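Local structure of methanogen homoaconitase large subunit (Methanocaldococcus jannaschii, 4KP2) at residues Leu331-Lys336 / Ser423-Ala428. The protein forms the iron-sulfur-cluster-binding large subunit of a hydro-lyase that converts (R)-homocitrate through cis-homoaconitate to homoisocitrate. Sequence-based numbering, arbitrary orientation.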
loop_
_atom_site.group_PDB
_atom_site.type_symbol
_atom_site.label_atom_id
_atom_site.label_comp_id
_atom_site.label_asym_id
_atom_site.label_seq_id
_atom_site.Cartn_x
_atom_site.Cartn_y
_atom_site.Cartn_z
ATOM N N LEU A 331 -12.009 -5.073 11.549
ATOM C CA LEU A 331 -11.087 -6.011 10.919
ATOM C C LEU A 331 -11.315 -7.437 11.412
ATOM O O LEU A 331 -11.394 -8.372 10.615
ATOM C CB LEU A 331 -9.638 -5.595 11.176
ATOM C CG LEU A 331 -9.191 -4.258 10.585
ATOM C CD1 LEU A 331 -7.743 -3.972 10.951
ATOM C CD2 LEU A 331 -9.375 -4.254 9.078
ATOM N N ARG A 332 -11.418 -7.591 12.728
ATOM C CA ARG A 332 -11.617 -8.901 13.338
ATOM C C ARG A 332 -12.932 -9.538 12.895
ATOM O O ARG A 332 -13.014 -10.754 12.715
ATOM C CB ARG A 332 -11.549 -8.792 14.864
ATOM C CG ARG A 332 -11.952 -10.051 15.613
ATOM C CD ARG A 332 -11.294 -10.107 16.981
ATOM N NE ARG A 332 -11.285 -8.806 17.641
ATOM C CZ ARG A 332 -10.698 -8.566 18.809
ATOM N NH1 ARG A 332 -10.070 -9.543 19.451
ATOM N NH2 ARG A 332 -10.736 -7.350 19.337
ATOM N N GLU A 333 -13.954 -8.708 12.710
ATOM C CA GLU A 333 -15.247 -9.179 12.229
ATOM C C GLU A 333 -15.142 -9.672 10.791
ATOM O O GLU A 333 -15.705 -10.707 10.433
ATOM C CB GLU A 333 -16.290 -8.062 12.323
ATOM C CG GLU A 333 -17.644 -8.404 11.713
ATOM C CD GLU A 333 -18.449 -9.376 12.557
ATOM O OE1 GLU A 333 -18.030 -9.674 13.695
ATOM O OE2 GLU A 333 -19.506 -9.839 12.079
ATOM N N ALA A 334 -14.413 -8.924 9.969
ATOM C CA ALA A 334 -14.231 -9.278 8.567
ATOM C C ALA A 334 -13.334 -10.501 8.424
ATOM O O ALA A 334 -13.552 -11.345 7.553
ATOM C CB ALA A 334 -13.655 -8.103 7.795
ATOM N N ALA A 335 -12.323 -10.590 9.284
ATOM C CA ALA A 335 -11.394 -11.714 9.268
ATOM C C ALA A 335 -12.097 -12.999 9.683
ATOM O O ALA A 335 -11.694 -14.091 9.289
ATOM C CB ALA A 335 -10.212 -11.437 10.178
ATOM N N LYS A 336 -13.148 -12.856 10.484
ATOM C CA LYS A 336 -13.940 -13.992 10.937
ATOM C C LYS A 336 -14.595 -14.721 9.768
ATOM O O LYS A 336 -14.586 -15.952 9.709
ATOM C CB LYS A 336 -15.004 -13.526 11.932
ATOM C CG LYS A 336 -16.027 -14.584 12.299
ATOM C CD LYS A 336 -17.041 -14.026 13.281
ATOM C CE LYS A 336 -18.144 -15.032 13.569
ATOM N NZ LYS A 336 -19.110 -14.499 14.574
ATOM N N SER A 423 -21.273 -3.032 5.560
ATOM C CA SER A 423 -20.490 -3.310 6.758
ATOM C C SER A 423 -19.298 -4.198 6.412
ATOM O O SER A 423 -19.317 -4.883 5.389
ATOM C CB SER A 423 -21.366 -3.992 7.812
ATOM O OG SER A 423 -21.777 -5.277 7.382
ATOM N N PRO A 424 -18.250 -4.179 7.255
ATOM C CA PRO A 424 -17.085 -5.049 7.059
ATOM C C PRO A 424 -17.481 -6.520 6.978
ATOM O O PRO A 424 -16.849 -7.287 6.251
ATOM C CB PRO A 424 -16.258 -4.809 8.320
ATOM C CG PRO A 424 -16.604 -3.432 8.728
ATOM C CD PRO A 424 -18.053 -3.249 8.382
ATOM N N LYS A 425 -18.514 -6.898 7.726
ATOM C CA LYS A 425 -19.041 -8.255 7.687
ATOM C C LYS A 425 -19.498 -8.621 6.280
ATOM O O LYS A 425 -19.025 -9.597 5.699
ATOM C CB LYS A 425 -20.209 -8.394 8.661
ATOM C CG LYS A 425 -20.963 -9.706 8.542
ATOM C CD LYS A 425 -22.227 -9.678 9.385
ATOM C CE LYS A 425 -23.041 -10.948 9.209
ATOM N NZ LYS A 425 -24.344 -10.869 9.928
ATOM N N ILE A 426 -20.414 -7.824 5.738
ATOM C CA ILE A 426 -20.942 -8.051 4.398
ATOM C C ILE A 426 -19.853 -7.881 3.343
ATOM O O ILE A 426 -19.826 -8.601 2.343
ATOM C CB ILE A 426 -22.114 -7.095 4.095
ATOM C CG1 ILE A 426 -23.192 -7.217 5.173
ATOM C CG2 ILE A 426 -22.706 -7.380 2.723
ATOM C CD1 ILE A 426 -24.387 -6.321 4.945
ATOM N N ALA A 427 -18.953 -6.933 3.577
ATOM C CA ALA A 427 -17.852 -6.673 2.655
ATOM C C ALA A 427 -16.938 -7.885 2.527
ATOM O O ALA A 427 -16.499 -8.233 1.431
ATOM C CB ALA A 427 -17.060 -5.454 3.105
ATOM N N ALA A 428 -16.657 -8.528 3.655
ATOM C CA ALA A 428 -15.802 -9.709 3.668
ATOM C C ALA A 428 -16.481 -10.889 2.983
ATOM O O ALA A 428 -15.869 -11.583 2.173
ATOM C CB ALA A 428 -15.419 -10.071 5.094
#
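Ala334 and Lys425 bring two helical segments together, with their CA atoms 5.0 Å apart. The axes of 331-336 and 424-428 run nearly in the same direction, inclined by 32°. They approach to 7.9 Å, a close spacing that the small alanine side chains allow. Ala334 sits at the centre. Its methyl group lies 3.6 Å from the carbonyl oxygen of Pro424, measured CB to O. That oxygen also accepts the backbone bond from Ala428 N, within its own helix. Ala334 CB also meets Ala428 CB at 3.8 Å and, less closely, Pro424 CB. Ala428 points at the partner helix, and its CB reaches Ala334 O at 3.3 Å.

Glu333 and Lys425 meet on the partly exposed side of the contact. The CG of Glu333 is anti to the backbone N (chi1 174°), and the chain then bends at chi2. This sets the carboxylate of Glu333 slantwise across the aliphatic part of Lys425, with Glu333 OE2 3.8 Å from Lys425 CB. The two form no salt bridge: Glu333 OE2 and Lys425 NZ are 5.4 Å apart. Opposite charge may still favour the pairing weakly. The extended lysine carries its ammonium group away to a salt bridge with Glu293.

Ser423 is the N-cap of helix 424-433, and its OG accepts a weak, nearly straight bond from Ile426 N. Ala334 also touches Ile320 of strand 317-320. Helix 328-338 follows that central strand, and helix 424-433 follows edge strand 418-421. Their side-by-side packing over a parallel sheet of order 3-2-1-4-5 is characteristic of the three-layer alpha-beta-alpha sandwich of the aconitase family.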